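Local atomic coordinates of diguanylate cyclase (Vibrio cholerae serotype O1, PDB entry 6EIB), a protein that catalyses the condensation of two GTP molecules into the second messenger c-di-GMP, with magnesium as cofactor, and takes part in biofilm formation. Residues Q29-D39 / I117-L126; F64-F73 / E81-T89. All coordinates share one frame; numbering follows the deposited sequence.

Interaction 1. Residues Q29-D39 / I117-L126. With SO4 (sulfate ion), chain E.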
loop_
_atom_site.group_PDB
_atom_site.type_symbol
_atom_site.label_atom_id
_atom_site.label_comp_id
_atom_site.label_asym_id
_atom_site.label_seq_id
_atom_site.Cartn_x
_atom_site.Cartn_y
_atom_site.Cartn_z
ATOM N N GLN A 29 20.694 3.869 -1.426
ATOM C CA GLN A 29 19.867 3.443 -0.317
ATOM C C GLN A 29 18.774 2.510 -0.838
ATOM O O GLN A 29 18.296 2.673 -1.989
ATOM C CB GLN A 29 19.237 4.660 0.374
ATOM C CG GLN A 29 20.252 5.641 1.009
ATOM C CD GLN A 29 19.571 6.920 1.503
ATOM O OE1 GLN A 29 18.398 7.173 1.193
ATOM N NE2 GLN A 29 20.287 7.711 2.273
ATOM N N PRO A 30 18.308 1.593 0.023
ATOM C CA PRO A 30 17.185 0.753 -0.435
ATOM C C PRO A 30 15.905 1.576 -0.510
ATOM O O PRO A 30 15.742 2.537 0.245
ATOM C CB PRO A 30 17.094 -0.334 0.634
ATOM C CG PRO A 30 17.698 0.307 1.907
ATOM C CD PRO A 30 18.793 1.237 1.369
ATOM N N LEU A 31 14.977 1.190 -1.386
ATOM C CA LEU A 31 13.748 1.944 -1.552
ATOM C C LEU A 31 12.620 0.950 -1.738
ATOM O O LEU A 31 12.577 0.308 -2.769
ATOM C CB LEU A 31 13.815 2.843 -2.806
ATOM C CG LEU A 31 12.572 3.642 -3.203
ATOM C CD1 LEU A 31 12.195 4.648 -2.145
ATOM C CD2 LEU A 31 12.726 4.353 -4.558
ATOM N N SER A 32 11.659 0.914 -0.825
ATOM C CA SER A 32 10.605 -0.118 -0.899
ATOM C C SER A 32 9.247 0.425 -1.302
ATOM O O SER A 32 8.942 1.609 -1.138
ATOM C CB SER A 32 10.478 -0.847 0.450
ATOM O OG SER A 32 11.605 -1.671 0.715
ATOM N N CYS A 33 8.410 -0.470 -1.843
ATOM C CA CYS A 33 7.158 -0.049 -2.393
ATOM C C CYS A 33 6.098 -1.066 -1.996
ATOM O O CYS A 33 6.302 -2.252 -2.209
ATOM C CB CYS A 33 7.288 0.041 -3.919
ATOM S SG CYS A 33 5.805 0.558 -4.748
ATOM N N ILE A 34 5.004 -0.609 -1.396
ATOM C CA ILE A 34 3.886 -1.521 -1.040
ATOM C C ILE A 34 2.652 -1.132 -1.794
ATOM O O ILE A 34 2.234 0.024 -1.731
ATOM C CB ILE A 34 3.518 -1.466 0.463
ATOM C CG1 ILE A 34 4.738 -1.745 1.347
ATOM C CG2 ILE A 34 2.385 -2.499 0.755
ATOM C CD1 ILE A 34 4.540 -1.282 2.865
ATOM N N SER A 35 2.051 -2.096 -2.476
ATOM C CA SER A 35 0.787 -1.898 -3.155
ATOM C C SER A 35 -0.308 -2.581 -2.382
ATOM O O SER A 35 -0.158 -3.739 -2.022
ATOM C CB SER A 35 0.815 -2.486 -4.579
ATOM O OG SER A 35 1.776 -1.815 -5.367
ATOM N N ILE A 36 -1.380 -1.865 -2.093
ATOM C CA ILE A 36 -2.451 -2.388 -1.250
ATOM C C ILE A 36 -3.747 -2.256 -1.973
ATOM O O ILE A 36 -3.974 -1.250 -2.616
ATOM C CB ILE A 36 -2.520 -1.641 0.103
ATOM C CG1 ILE A 36 -1.339 -2.054 0.971
ATOM C CG2 ILE A 36 -3.839 -1.964 0.846
ATOM C CD1 ILE A 36 -1.186 -1.217 2.245
ATOM N N ASP A 37 -4.580 -3.299 -1.931
ATOM C CA ASP A 37 -5.911 -3.192 -2.490
ATOM C C ASP A 37 -6.891 -3.727 -1.450
ATOM O O ASP A 37 -6.715 -4.806 -0.904
ATOM C CB ASP A 37 -6.024 -3.952 -3.813
ATOM C CG ASP A 37 -7.285 -3.577 -4.595
ATOM O OD1 ASP A 37 -7.372 -2.423 -5.084
ATOM O OD2 ASP A 37 -8.152 -4.447 -4.796
ATOM N N ILE A 38 -7.915 -2.939 -1.181
ATOM C CA ILE A 38 -8.952 -3.332 -0.251
ATOM C C ILE A 38 -9.853 -4.394 -0.880
ATOM O O ILE A 38 -10.319 -4.220 -2.029
ATOM C CB ILE A 38 -9.777 -2.127 0.163
ATOM C CG1 ILE A 38 -8.850 -1.098 0.860
ATOM C CG2 ILE A 38 -10.951 -2.573 1.065
ATOM C CD1 ILE A 38 -9.528 0.250 1.136
ATOM N N ASP A 39 -10.084 -5.483 -0.146
ATOM C CA ASP A 39 -10.912 -6.590 -0.661
ATOM C C ASP A 39 -12.375 -6.223 -0.605
ATOM O O ASP A 39 -12.823 -5.662 0.392
ATOM C CB ASP A 39 -10.689 -7.884 0.144
ATOM C CG ASP A 39 -9.291 -8.481 -0.054
ATOM O OD1 ASP A 39 -8.942 -8.739 -1.224
ATOM O OD2 ASP A 39 -8.540 -8.668 0.968
ATOM N N ILE A 117 -13.334 -5.884 7.384
ATOM C CA ILE A 117 -12.883 -5.624 6.023
ATOM C C ILE A 117 -11.408 -6.012 5.923
ATOM O O ILE A 117 -10.655 -5.844 6.890
ATOM C CB ILE A 117 -13.097 -4.137 5.644
ATOM C CG1 ILE A 117 -14.519 -3.714 5.992
ATOM C CG2 ILE A 117 -12.837 -3.865 4.145
ATOM C CD1 ILE A 117 -14.795 -2.230 5.725
ATOM N N TYR A 118 -10.989 -6.486 4.750
ATOM C CA TYR A 118 -9.658 -7.055 4.571
ATOM C C TYR A 118 -8.943 -6.391 3.380
ATOM O O TYR A 118 -9.579 -5.746 2.539
ATOM C CB TYR A 118 -9.763 -8.593 4.362
ATOM C CG TYR A 118 -10.531 -9.305 5.462
ATOM C CD1 TYR A 118 -9.872 -9.755 6.601
ATOM C CD2 TYR A 118 -11.917 -9.488 5.390
ATOM C CE1 TYR A 118 -10.564 -10.390 7.634
ATOM C CE2 TYR A 118 -12.628 -10.116 6.464
ATOM C CZ TYR A 118 -11.928 -10.559 7.556
ATOM O OH TYR A 118 -12.553 -11.183 8.622
ATOM N N LEU A 119 -7.631 -6.571 3.296
ATOM C CA LEU A 119 -6.877 -6.015 2.183
ATOM C C LEU A 119 -5.833 -7.026 1.759
ATOM O O LEU A 119 -5.575 -7.974 2.497
ATOM C CB LEU A 119 -6.241 -4.657 2.590
ATOM C CG LEU A 119 -5.204 -4.584 3.722
ATOM C CD1 LEU A 119 -3.798 -4.966 3.239
ATOM C CD2 LEU A 119 -5.199 -3.175 4.320
ATOM N N CYS A 120 -5.252 -6.859 0.571
ATOM C CA CYS A 120 -4.093 -7.661 0.180
ATOM C C CYS A 120 -2.984 -6.679 -0.097
ATOM O O CYS A 120 -3.266 -5.519 -0.357
ATOM C CB CYS A 120 -4.346 -8.504 -1.072
ATOM S SG CYS A 120 -5.494 -9.887 -0.743
ATOM N N ALA A 121 -1.743 -7.150 -0.083
ATOM C CA ALA A 121 -0.624 -6.247 -0.315
ATOM C C ALA A 121 0.435 -6.972 -1.095
ATOM O O ALA A 121 0.626 -8.189 -0.925
ATOM C CB ALA A 121 -0.036 -5.711 1.047
ATOM N N GLY A 122 1.110 -6.239 -1.977
ATOM C CA GLY A 122 2.258 -6.803 -2.657
ATOM C C GLY A 122 3.427 -5.870 -2.340
ATOM O O GLY A 122 3.238 -4.648 -2.260
ATOM N N VAL A 123 4.619 -6.428 -2.200
ATOM C CA VAL A 123 5.804 -5.640 -1.805
ATOM C C VAL A 123 7.018 -5.840 -2.714
ATOM O O VAL A 123 7.366 -6.963 -3.083
ATOM C CB VAL A 123 6.247 -6.008 -0.388
ATOM C CG1 VAL A 123 7.351 -5.069 0.078
ATOM C CG2 VAL A 123 5.052 -6.000 0.563
ATOM N N SER A 124 7.698 -4.757 -3.074
ATOM C CA SER A 124 8.950 -4.940 -3.754
ATOM C C SER A 124 9.827 -3.779 -3.380
ATOM O O SER A 124 9.471 -2.961 -2.519
ATOM C CB SER A 124 8.766 -5.006 -5.288
ATOM O OG SER A 124 9.952 -5.509 -5.928
ATOM N N SER A 125 10.963 -3.690 -4.051
ATOM C CA SER A 125 11.868 -2.583 -3.808
ATOM C C SER A 125 12.762 -2.318 -5.017
ATOM O O SER A 125 12.836 -3.131 -5.938
ATOM C CB SER A 125 12.713 -2.858 -2.575
ATOM O OG SER A 125 13.603 -3.921 -2.821
ATOM N N LEU A 126 13.490 -1.201 -4.983
ATOM C CA LEU A 126 14.391 -0.847 -6.085
ATOM C C LEU A 126 15.395 -1.976 -6.331
ATOM O O LEU A 126 15.981 -2.497 -5.376
ATOM C CB LEU A 126 15.146 0.449 -5.752
ATOM C CG LEU A 126 16.259 0.957 -6.678
ATOM C CD1 LEU A 126 15.691 1.457 -7.954
ATOM C CD2 LEU A 126 17.110 2.027 -5.976
HETATM S S SO4 E . 16.705 -4.194 -0.498
HETATM O O1 SO4 E . 15.718 -3.421 -1.247
HETATM O O2 SO4 E . 16.174 -4.498 0.820
HETATM O O3 SO4 E . 17.024 -5.429 -1.199
HETATM O O4 SO4 E . 17.925 -3.376 -0.305
HETATM O O HOH W 1 16.072 -1.343 -2.816
HETATM O O HOH W 2 -13.210 -7.163 2.839
#
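Strands 31-38 and 119-125 run antiparallel, their axes 4.5 Å apart at closest approach and inclined at 162°. The register sets C33 against S124, S35 against G122 and D37 against C120 as hydrogen-bonded pairs, with S32-S125, I34-V123, I36-A121 and I38-L119 as the non-hydrogen-bonded pairs between them. Eight backbone bonds result, from L126 N to L31 O at one end to D39 N to Y118 O (2.7 Å) at the other. Beyond the latter, a water joins D39 O to Y118 N. These are central strands of the GGDEF domain's mixed sheet, and the pairing reaches D37 and I38, which probably help to bind magnesium, as in related cyclases.

I34, I36, I38, L119, A121 and V123 share one face of the sheet. There the CG2 branch of I36 lies 3.8 Å from CD1 of L119, while its CG1 branch reaches CB of A121 at 3.9 Å. L119 holds CG between its backbone N and carbonyl carbon (chi1 62°), and both its methyls lie near that same CG2. CG2 of I38 meets CG2 of I117. C120 points to the other face, and OD1 of D39, from just beyond the bridged pairs, lies 3.7 Å from its SG; OD2 of D39 is bonded to the backbone N of N153. At the far end S125 OG donates to sulfate O1 (2.7 Å), an ion probably from the crystallisation liquor; a water that donates to the same sulfate oxygen and to L126 O accepts from L31 N.

Interaction 2. Residues F64-F73 / E81-T89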
loop_
_atom_site.group_PDB
_atom_site.type_symbol
_atom_site.label_atom_id
_atom_site.label_comp_id
_atom_site.label_asym_id
_atom_site.label_seq_id
_atom_site.Cartn_x
_atom_site.Cartn_y
_atom_site.Cartn_z
ATOM N N PHE A 64 -1.896 3.722 8.104
ATOM C CA PHE A 64 -0.549 3.775 7.545
ATOM C C PHE A 64 0.372 4.578 8.468
ATOM O O PHE A 64 1.485 4.147 8.778
ATOM C CB PHE A 64 -0.538 4.416 6.156
ATOM C CG PHE A 64 -1.286 3.642 5.107
ATOM C CD1 PHE A 64 -1.519 2.284 5.252
ATOM C CD2 PHE A 64 -1.706 4.278 3.948
ATOM C CE1 PHE A 64 -2.188 1.569 4.263
ATOM C CE2 PHE A 64 -2.379 3.579 2.945
ATOM C CZ PHE A 64 -2.614 2.223 3.101
ATOM N N GLN A 65 -0.099 5.748 8.878
ATOM C CA GLN A 65 0.639 6.624 9.790
ATOM C C GLN A 65 0.993 5.975 11.124
ATOM O O GLN A 65 2.118 6.108 11.610
ATOM C CB GLN A 65 -0.160 7.893 10.076
ATOM C CG GLN A 65 -0.265 8.898 8.947
ATOM C CD GLN A 65 -1.119 10.109 9.343
ATOM O OE1 GLN A 65 -2.226 10.293 8.828
ATOM N NE2 GLN A 65 -0.629 10.903 10.301
ATOM N N SER A 66 0.006 5.322 11.727
ATOM C CA SER A 66 0.149 4.689 13.036
ATOM C C SER A 66 1.173 3.563 13.017
ATOM O O SER A 66 1.998 3.433 13.932
ATOM C CB SER A 66 -1.206 4.145 13.497
ATOM O OG SER A 66 -1.056 3.306 14.629
ATOM N N VAL A 67 1.085 2.738 11.980
ATOM C CA VAL A 67 1.954 1.582 11.835
ATOM C C VAL A 67 3.354 1.959 11.332
ATOM O O VAL A 67 4.343 1.393 11.779
ATOM C CB VAL A 67 1.322 0.539 10.889
ATOM C CG1 VAL A 67 2.322 -0.544 10.540
ATOM C CG2 VAL A 67 0.051 -0.041 11.515
ATOM N N ILE A 68 3.431 2.887 10.380
ATOM C CA ILE A 68 4.723 3.303 9.855
ATOM C C ILE A 68 5.095 4.650 10.461
ATOM O O ILE A 68 4.759 5.709 9.925
ATOM C CB ILE A 68 4.707 3.421 8.322
ATOM C CG1 ILE A 68 4.048 2.185 7.689
ATOM C CG2 ILE A 68 6.096 3.665 7.790
ATOM C CD1 ILE A 68 3.819 2.340 6.196
ATOM N N SER A 69 5.831 4.620 11.560
ATOM C CA SER A 69 6.156 5.866 12.237
ATOM C C SER A 69 7.173 6.659 11.411
ATOM O O SER A 69 7.093 7.888 11.341
ATOM C CB SER A 69 6.671 5.595 13.654
ATOM O OG SER A 69 7.792 4.732 13.626
ATOM N N ASP A 70 8.142 5.974 10.812
ATOM C CA ASP A 70 9.114 6.674 9.974
ATOM C C ASP A 70 8.550 7.220 8.665
ATOM O O ASP A 70 7.584 6.677 8.092
ATOM C CB ASP A 70 10.320 5.799 9.665
ATOM C CG ASP A 70 11.274 5.702 10.832
ATOM O OD1 ASP A 70 11.393 6.698 11.585
ATOM O OD2 ASP A 70 11.939 4.651 10.969
ATOM N N HIS A 71 9.214 8.274 8.183
ATOM C CA HIS A 71 8.849 8.961 6.947
ATOM C C HIS A 71 8.530 7.973 5.830
ATOM O O HIS A 71 9.141 6.902 5.726
ATOM C CB HIS A 71 9.971 9.912 6.493
ATOM C CG HIS A 71 9.588 10.789 5.333
ATOM N ND1 HIS A 71 8.616 11.766 5.423
ATOM C CD2 HIS A 71 10.030 10.815 4.049
ATOM C CE1 HIS A 71 8.483 12.361 4.248
ATOM N NE2 HIS A 71 9.331 11.805 3.400
ATOM N N HIS A 72 7.540 8.342 5.026
ATOM C CA HIS A 72 7.015 7.491 3.973
ATOM C C HIS A 72 6.112 8.364 3.131
ATOM O O HIS A 72 5.699 9.434 3.583
ATOM C CB HIS A 72 6.269 6.302 4.580
ATOM C CG HIS A 72 5.020 6.674 5.317
ATOM N ND1 HIS A 72 5.008 6.961 6.666
ATOM C CD2 HIS A 72 3.721 6.668 4.922
ATOM C CE1 HIS A 72 3.768 7.215 7.048
ATOM N NE2 HIS A 72 2.965 7.023 6.009
ATOM N N PHE A 73 5.837 7.932 1.904
ATOM C CA PHE A 73 4.920 8.632 1.025
ATOM C C PHE A 73 3.723 7.730 0.805
ATOM O O PHE A 73 3.910 6.525 0.769
ATOM C CB PHE A 73 5.553 8.957 -0.331
ATOM C CG PHE A 73 6.854 9.701 -0.237
ATOM C CD1 PHE A 73 6.880 11.030 0.175
ATOM C CD2 PHE A 73 8.042 9.084 -0.587
ATOM C CE1 PHE A 73 8.101 11.745 0.236
ATOM C CE2 PHE A 73 9.269 9.791 -0.527
ATOM C CZ PHE A 73 9.292 11.102 -0.114
ATOM N N GLU A 81 -7.042 1.187 -4.294
ATOM C CA GLU A 81 -5.659 0.739 -4.322
ATOM C C GLU A 81 -4.771 1.866 -3.817
ATOM O O GLU A 81 -4.938 3.018 -4.197
ATOM C CB GLU A 81 -5.199 0.307 -5.726
ATOM C CG GLU A 81 -3.773 -0.339 -5.730
ATOM C CD GLU A 81 -3.230 -0.604 -7.158
ATOM O OE1 GLU A 81 -4.081 -0.880 -8.035
ATOM O OE2 GLU A 81 -1.980 -0.478 -7.401
ATOM N N PHE A 82 -3.847 1.510 -2.950
ATOM C CA PHE A 82 -2.888 2.456 -2.394
ATOM C C PHE A 82 -1.505 2.006 -2.686
ATOM O O PHE A 82 -1.245 0.817 -2.934
ATOM C CB PHE A 82 -3.042 2.594 -0.862
ATOM C CG PHE A 82 -4.292 3.289 -0.446
ATOM C CD1 PHE A 82 -5.508 2.591 -0.358
ATOM C CD2 PHE A 82 -4.268 4.645 -0.159
ATOM C CE1 PHE A 82 -6.672 3.252 0.026
ATOM C CE2 PHE A 82 -5.414 5.309 0.219
ATOM C CZ PHE A 82 -6.625 4.614 0.322
ATOM N N ILE A 83 -0.598 2.967 -2.620
ATOM C CA ILE A 83 0.795 2.659 -2.699
ATOM C C ILE A 83 1.495 3.366 -1.537
ATOM O O ILE A 83 1.167 4.509 -1.218
ATOM C CB ILE A 83 1.323 3.096 -4.070
ATOM C CG1 ILE A 83 2.794 2.764 -4.277
ATOM C CG2 ILE A 83 1.177 4.578 -4.198
ATOM C CD1 ILE A 83 3.191 3.008 -5.788
ATOM N N ILE A 84 2.428 2.666 -0.904
ATOM C CA ILE A 84 3.278 3.265 0.114
ATOM C C ILE A 84 4.720 3.134 -0.327
ATOM O O ILE A 84 5.190 2.041 -0.654
ATOM C CB ILE A 84 3.077 2.604 1.471
ATOM C CG1 ILE A 84 1.608 2.694 1.868
ATOM C CG2 ILE A 84 3.948 3.283 2.571
ATOM C CD1 ILE A 84 1.274 1.815 3.042
ATOM N N VAL A 85 5.424 4.260 -0.302
ATOM C CA VAL A 85 6.819 4.272 -0.686
ATOM C C VAL A 85 7.669 4.556 0.508
ATOM O O VAL A 85 7.435 5.558 1.191
ATOM C CB VAL A 85 7.084 5.331 -1.784
ATOM C CG1 VAL A 85 8.612 5.462 -2.075
ATOM C CG2 VAL A 85 6.279 4.973 -3.051
ATOM N N LEU A 86 8.640 3.681 0.781
ATOM C CA LEU A 86 9.454 3.822 2.005
ATOM C C LEU A 86 10.927 4.079 1.682
ATOM O O LEU A 86 11.621 3.189 1.205
ATOM C CB LEU A 86 9.342 2.583 2.895
ATOM C CG LEU A 86 8.030 2.046 3.487
ATOM C CD1 LEU A 86 8.259 0.667 4.072
ATOM C CD2 LEU A 86 7.560 2.913 4.626
ATOM N N GLU A 87 11.398 5.301 1.893
ATOM C CA GLU A 87 12.825 5.590 1.650
ATOM C C GLU A 87 13.758 4.918 2.649
ATOM O O GLU A 87 13.409 4.715 3.815
ATOM C CB GLU A 87 13.081 7.094 1.634
ATOM C CG GLU A 87 12.446 7.810 0.459
ATOM C CD GLU A 87 13.007 9.230 0.301
ATOM O OE1 GLU A 87 12.326 10.176 0.748
ATOM O OE2 GLU A 87 14.122 9.406 -0.254
ATOM N N ASN A 88 14.953 4.583 2.178
ATOM C CA ASN A 88 15.971 3.974 3.022
ATOM C C ASN A 88 15.394 2.814 3.844
ATOM O O ASN A 88 15.621 2.712 5.061
ATOM C CB ASN A 88 16.624 5.028 3.944
ATOM C CG ASN A 88 17.991 4.605 4.387
ATOM O OD1 ASN A 88 18.661 3.852 3.677
ATOM N ND2 ASN A 88 18.448 5.113 5.541
ATOM N N THR A 89 14.633 1.956 3.162
ATOM C CA THR A 89 13.959 0.834 3.795
ATOM C C THR A 89 14.134 -0.428 2.959
ATOM O O THR A 89 13.854 -0.445 1.741
ATOM C CB THR A 89 12.466 1.131 3.982
ATOM O OG1 THR A 89 12.325 2.295 4.810
ATOM C CG2 THR A 89 11.754 -0.049 4.668
HETATM O O HOH W 3 10.002 7.397 3.230
#
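The F64 ring carries CD1 of I84 on one face, over its centre and 3.6 Å from the ring centroid, a textbook CH-pi contact. Its edge is turned to the face of F82 in a T-shaped pair, with planes at 78°. This is the helix-on-sheet packing of the GGDEF fold: the C-terminal end of helix 50-67 lies against strand 81-87, and the chain then turns back to begin the edge strand 73-76 beside it. The H72 ring has CB of I68 over one face, displaced toward the rim, and D70 O in plane at its edge, where ND1 donates a 3.0 Å hydrogen bond that fixes the ring's rotation.

I68, the first residue beyond the helix, packs on the strand through two of its methyls. Its CD1 meets CG2 of I84 tip to tip, and its CG2 touches CD2 of L86, a methyl that also packs on CB of H72 at 3.6 Å. F73 and V85 form a hydrogen-bonded antiparallel pair, with N-H donated in both directions. With CG anti to the carbonyl carbon (chi1 -54°), the F73 ring presents its edge to CG1 of V85. Farther along, the carboxylate of E87, whose OE2 is salt-bridged to R23, lies with its plane 23° from that ring's, and OE1 stands 3.3 Å from CZ of F73.

In the fold
Interactions 1 and 2, with centres about 10 Å apart, meet in one sheet. Interaction 2 is nested along the chain within the loop that interaction 1 closes. The shared seam is the pairing of strands 31-38 and 81-87, where I34 N lies 2.8 Å from I84 O; S32 OG is likewise 2.8 Å from T89 O. I84 thus faces the helix end through its side chain and interaction 1 through its backbone. Toward the probable magnesium site, the side chain of D37 comes within about 3 Å of that of E80, the predicted proton acceptor, while F82 approaches I38 to about 4 Å, side chain to side chain.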